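Local atomic coordinates of phosphoglycerate kinase (Coxiella burnetii, PDB entry 4NG4), a protein that catalyses the reversible transfer of a phosphate group between ATP and 3-phosphoglycerate, a step of glycolysis. Residues Ile59-Val65 and Val112-Ala117; Pro270-Val275 and Val287-Val293. All coordinates share one frame; numbering follows the deposited sequence.

Interaction 1 (Ile59-Val65 and Val112-Ala117)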
# COMPACT_ATOMS: atom_id res chain seq x y z
N ILE A 59 -14.22 -5.90 22.50
CA ILE A 59 -15.44 -5.74 23.31
C ILE A 59 -16.07 -7.10 23.66
O ILE A 59 -16.50 -7.31 24.80
CB ILE A 59 -16.48 -4.87 22.56
CG1 ILE A 59 -15.97 -3.43 22.42
CG2 ILE A 59 -17.81 -4.86 23.25
CD1 ILE A 59 -16.68 -2.65 21.33
N GLU A 60 -16.12 -8.01 22.69
CA GLU A 60 -16.72 -9.33 22.89
C GLU A 60 -15.94 -10.13 23.93
O GLU A 60 -16.53 -10.94 24.66
CB GLU A 60 -16.77 -10.10 21.57
CG GLU A 60 -17.58 -11.40 21.61
CD GLU A 60 -17.44 -12.22 20.33
OE1 GLU A 60 -16.81 -11.73 19.36
OE2 GLU A 60 -17.96 -13.37 20.29
N GLN A 61 -14.63 -9.91 24.00
CA GLN A 61 -13.80 -10.50 25.06
C GLN A 61 -13.73 -9.61 26.31
O GLN A 61 -12.97 -9.89 27.24
CB GLN A 61 -12.40 -10.80 24.53
CG GLN A 61 -12.39 -11.86 23.45
CD GLN A 61 -11.03 -12.06 22.84
OE1 GLN A 61 -10.01 -11.71 23.44
NE2 GLN A 61 -10.99 -12.62 21.64
N LYS A 62 -14.55 -8.56 26.31
CA LYS A 62 -14.71 -7.65 27.46
C LYS A 62 -13.42 -6.95 27.87
O LYS A 62 -13.08 -6.82 29.05
CB LYS A 62 -15.42 -8.37 28.62
CG LYS A 62 -16.94 -8.22 28.54
CD LYS A 62 -17.69 -9.32 29.25
CE LYS A 62 -19.17 -8.99 29.29
NZ LYS A 62 -19.98 -10.09 29.86
N ALA A 63 -12.71 -6.47 26.85
CA ALA A 63 -11.58 -5.57 27.06
C ALA A 63 -12.12 -4.21 27.48
O ALA A 63 -13.30 -3.90 27.28
CB ALA A 63 -10.76 -5.45 25.78
N ARG A 64 -11.24 -3.42 28.09
CA ARG A 64 -11.50 -2.00 28.31
C ARG A 64 -10.80 -1.30 27.16
O ARG A 64 -9.57 -1.16 27.18
CB ARG A 64 -10.96 -1.54 29.66
CG ARG A 64 -11.44 -2.37 30.85
CD ARG A 64 -10.41 -2.34 31.98
NE ARG A 64 -10.99 -2.78 33.25
CZ ARG A 64 -11.56 -1.99 34.16
NH1 ARG A 64 -11.65 -0.68 33.97
NH2 ARG A 64 -12.06 -2.52 35.26
N VAL A 65 -11.56 -0.87 26.16
CA VAL A 65 -10.96 -0.50 24.86
C VAL A 65 -10.69 0.99 24.67
O VAL A 65 -11.60 1.81 24.75
CB VAL A 65 -11.83 -1.00 23.68
CG1 VAL A 65 -11.48 -0.26 22.41
CG2 VAL A 65 -11.65 -2.50 23.49
N VAL A 112 -12.34 3.17 31.93
CA VAL A 112 -13.11 2.56 30.85
C VAL A 112 -13.60 1.22 31.36
O VAL A 112 -12.80 0.39 31.80
CB VAL A 112 -12.25 2.34 29.58
CG1 VAL A 112 -13.03 1.56 28.53
CG2 VAL A 112 -11.81 3.66 29.02
N GLU A 113 -14.91 1.02 31.34
CA GLU A 113 -15.51 -0.19 31.89
C GLU A 113 -15.23 -1.37 30.96
O GLU A 113 -15.04 -1.18 29.75
CB GLU A 113 -17.02 0.01 32.09
CG GLU A 113 -17.70 -1.10 32.88
CD GLU A 113 -19.18 -0.83 33.12
OE1 GLU A 113 -19.82 -1.63 33.84
OE2 GLU A 113 -19.69 0.19 32.59
N PRO A 114 -15.15 -2.59 31.52
CA PRO A 114 -15.01 -3.76 30.64
C PRO A 114 -16.14 -3.85 29.61
O PRO A 114 -17.31 -3.74 29.97
CB PRO A 114 -15.07 -4.94 31.62
CG PRO A 114 -14.51 -4.39 32.88
CD PRO A 114 -14.94 -2.95 32.94
N GLY A 115 -15.77 -4.01 28.34
CA GLY A 115 -16.76 -4.20 27.28
C GLY A 115 -17.17 -2.94 26.53
O GLY A 115 -17.76 -3.04 25.45
N GLN A 116 -16.90 -1.76 27.08
CA GLN A 116 -17.13 -0.52 26.34
C GLN A 116 -15.82 -0.07 25.67
O GLN A 116 -14.75 -0.63 25.92
CB GLN A 116 -17.74 0.58 27.22
CG GLN A 116 -16.87 1.08 28.37
CD GLN A 116 -17.28 2.47 28.87
OE1 GLN A 116 -16.92 3.49 28.27
NE2 GLN A 116 -18.03 2.50 29.97
N ALA A 117 -15.93 0.94 24.81
CA ALA A 117 -14.80 1.42 24.01
C ALA A 117 -14.82 2.93 23.87
O ALA A 117 -15.86 3.52 23.58
CB ALA A 117 -14.81 0.78 22.64
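Val65 and Ala117 form a parallel beta bridge, and just ahead of it the type II turn from Glu113 to Gln116 lies against the link between helix 46-60 and strand 64-69. Two backbone hydrogen bonds join the segments. Gly115 N reaches Ala63 O at 2.7 Å with an N-H...O angle of 164°, while Val65 N binds Gln116 O at 3.2 Å. At the bridge, Val65 O also receives a CA-H...O contact from Ala117 CA. The helix has closed just before this in a Schellman motif, with Lys62 at positive phi as its C-prime residue; Lys62 O then sits 3.8 Å from Pro114 CB.

Arg64 lies along Val112 and Pro114. Its chain runs extended from CG to NE beside Pro114, the two pointing the same way, and the proline lays CD over the centre of one guanidinium face, 3.7 Å from Arg64 CZ. Arg64 NH1 stands 2.7 Å from Val112 O, and Arg64 NE makes a weak hydrogen bond to Asn24 O. On the apolar side, Val65 turns CG1 to Ala117 CB at 3.5 Å, and Ile59 CD1 reaches the same methyl at 4.1 Å. Val112 CG1, anti to its own backbone N (chi1 173°), is directed at Val65 N, 3.7 Å away.

Backbone bonds thus set the register where two neighbouring strands of the parallel sheet begin, and Pro114 CD over one face and the weak bond to Asn24 O probably restrict the turning of the Arg64 guanidinium.

Interaction 2 (Pro270-Val275 and Val287-Val293)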
# COMPACT_ATOMS: atom_id res chain seq x y z
N PRO A 270 8.26 -3.92 -23.80
CA PRO A 270 7.29 -3.70 -24.89
C PRO A 270 7.93 -3.89 -26.25
O PRO A 270 8.94 -3.23 -26.52
CB PRO A 270 6.87 -2.24 -24.70
CG PRO A 270 7.09 -1.96 -23.24
CD PRO A 270 8.28 -2.80 -22.84
N VAL A 271 7.36 -4.77 -27.08
CA VAL A 271 7.81 -4.89 -28.49
C VAL A 271 6.94 -4.04 -29.43
O VAL A 271 7.42 -3.56 -30.46
CB VAL A 271 7.88 -6.35 -28.97
CG1 VAL A 271 8.52 -7.23 -27.93
CG2 VAL A 271 6.51 -6.86 -29.31
N ASP A 272 5.67 -3.85 -29.08
CA ASP A 272 4.80 -2.91 -29.79
C ASP A 272 4.08 -1.96 -28.81
O ASP A 272 3.81 -2.33 -27.67
CB ASP A 272 3.79 -3.65 -30.70
CG ASP A 272 2.91 -4.66 -29.97
OD1 ASP A 272 3.03 -4.85 -28.74
OD2 ASP A 272 2.07 -5.29 -30.65
N VAL A 273 3.80 -0.74 -29.27
CA VAL A 273 3.24 0.34 -28.43
C VAL A 273 2.21 1.17 -29.20
O VAL A 273 2.18 1.13 -30.43
CB VAL A 273 4.35 1.33 -27.96
CG1 VAL A 273 5.29 0.67 -26.96
CG2 VAL A 273 5.12 1.86 -29.14
N ILE A 274 1.38 1.93 -28.51
CA ILE A 274 0.52 2.86 -29.23
C ILE A 274 0.94 4.29 -28.96
O ILE A 274 1.06 4.72 -27.81
CB ILE A 274 -0.97 2.68 -28.93
CG1 ILE A 274 -1.80 3.60 -29.83
CG2 ILE A 274 -1.28 3.01 -27.51
CD1 ILE A 274 -3.14 2.97 -30.28
N VAL A 275 1.15 5.03 -30.04
CA VAL A 275 1.73 6.35 -29.99
C VAL A 275 0.78 7.37 -30.59
O VAL A 275 -0.07 7.05 -31.40
CB VAL A 275 3.10 6.42 -30.74
CG1 VAL A 275 4.02 5.30 -30.30
CG2 VAL A 275 2.91 6.33 -32.25
N VAL A 287 -0.72 2.14 -33.75
CA VAL A 287 -0.01 0.97 -33.24
C VAL A 287 1.24 0.74 -34.08
O VAL A 287 1.20 0.73 -35.31
CB VAL A 287 -0.90 -0.29 -33.21
CG1 VAL A 287 -0.11 -1.48 -32.67
CG2 VAL A 287 -2.14 -0.03 -32.37
N LYS A 288 2.36 0.55 -33.39
CA LYS A 288 3.69 0.63 -33.98
C LYS A 288 4.60 -0.41 -33.38
O LYS A 288 4.44 -0.83 -32.23
CB LYS A 288 4.32 2.00 -33.70
CG LYS A 288 3.86 3.12 -34.61
CD LYS A 288 4.94 4.21 -34.78
CE LYS A 288 4.49 5.26 -35.77
NZ LYS A 288 5.61 6.07 -36.31
N ASN A 289 5.60 -0.80 -34.17
CA ASN A 289 6.73 -1.50 -33.62
C ASN A 289 7.65 -0.47 -32.99
O ASN A 289 7.86 0.64 -33.53
CB ASN A 289 7.47 -2.28 -34.70
CG ASN A 289 8.37 -3.37 -34.12
OD1 ASN A 289 9.27 -3.10 -33.30
ND2 ASN A 289 8.13 -4.61 -34.55
N ILE A 290 8.19 -0.83 -31.84
CA ILE A 290 9.19 -0.03 -31.18
C ILE A 290 10.24 0.56 -32.17
O ILE A 290 10.70 1.68 -31.98
CB ILE A 290 9.83 -0.87 -30.07
CG1 ILE A 290 10.88 -0.10 -29.29
CG2 ILE A 290 10.42 -2.17 -30.64
CD1 ILE A 290 11.50 -0.94 -28.19
N ASP A 291 10.58 -0.20 -33.22
CA ASP A 291 11.42 0.30 -34.33
C ASP A 291 10.97 1.66 -34.83
O ASP A 291 11.78 2.55 -35.06
CB ASP A 291 11.34 -0.63 -35.56
CG ASP A 291 11.77 -2.06 -35.26
OD1 ASP A 291 12.70 -2.28 -34.45
OD2 ASP A 291 11.19 -2.98 -35.89
N ALA A 292 9.66 1.79 -35.03
CA ALA A 292 9.09 2.80 -35.92
C ALA A 292 8.70 4.12 -35.24
O ALA A 292 8.15 4.98 -35.91
CB ALA A 292 7.89 2.22 -36.66
N VAL A 293 9.02 4.28 -33.95
CA VAL A 293 8.68 5.51 -33.22
C VAL A 293 9.53 6.69 -33.71
O VAL A 293 10.75 6.69 -33.55
CB VAL A 293 8.87 5.35 -31.67
CG1 VAL A 293 8.52 6.65 -30.95
CG2 VAL A 293 8.01 4.22 -31.13
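Val287 opens the second segment opposite Ile274, a non-hydrogen-bonded antiparallel pair in which Val287 CG2 meets Ile274 CD1 at 3.8 Å, the two side chains crossing at a slant. Lys288 comes next, in a hydrogen-bonded pair with Val273: its N gives to Val273 O at 3.0 Å, and its O accepts from Val273 N at 3.0 Å. The lysine chain, extended beyond CG, passes at about a right angle to Val275, whose CG2 lies 3.9 Å from Lys288 CD. Beyond this apolar crossing Lys288 NZ bonds Ala292 O at 2.8 Å and forms a salt bridge with Glu297.

Asn289 pairs with Asp272, whose carboxylate is engaged by Thr306 and Asn305 N at the start of helix 304-316. With CG anti to its backbone N (chi1 -162°), Asn289 OD1 accepts from Asp291 N two residues on, an Asx turn that leads the chain from the strand into the short 3-10 segment. Ile290 N adds a nearly straight bond to Val271 O (N-H...O 176°), and Ile290 CD1 approaches Pro270 O at 3.8 Å. Finally, Val293 CG2 packs 4.2 Å from both Val273 CG2 and Val275 CG1.

This is a beta hairpin; the N-to-C directions of the two short strand segments make 136°, nearer antiparallel than parallel. Strand 298-300 flanks strand 272-276 on the other edge, making a small antiparallel sheet apart from the parallel core of the nucleotide-binding domain.

The two interactions lie on opposite sides of the centre of the chain, with centres about 62 Å apart and nearest atoms about 49 Å apart, so neither touches the other. Each belongs to a different half of the bilobal kinase. Interaction 1 is where strands 64-69 and 117-120 of the N-terminal parallel sheet begin, and the side chain of Val65 is about 9 Å from that of Leu33, a predicted substrate-binding residue. Interaction 2 is in the nucleotide lobe: the Val273 side chain is about 8 Å from the bound ADP, and that of Ile274 about 7 Å from the magnesium ion.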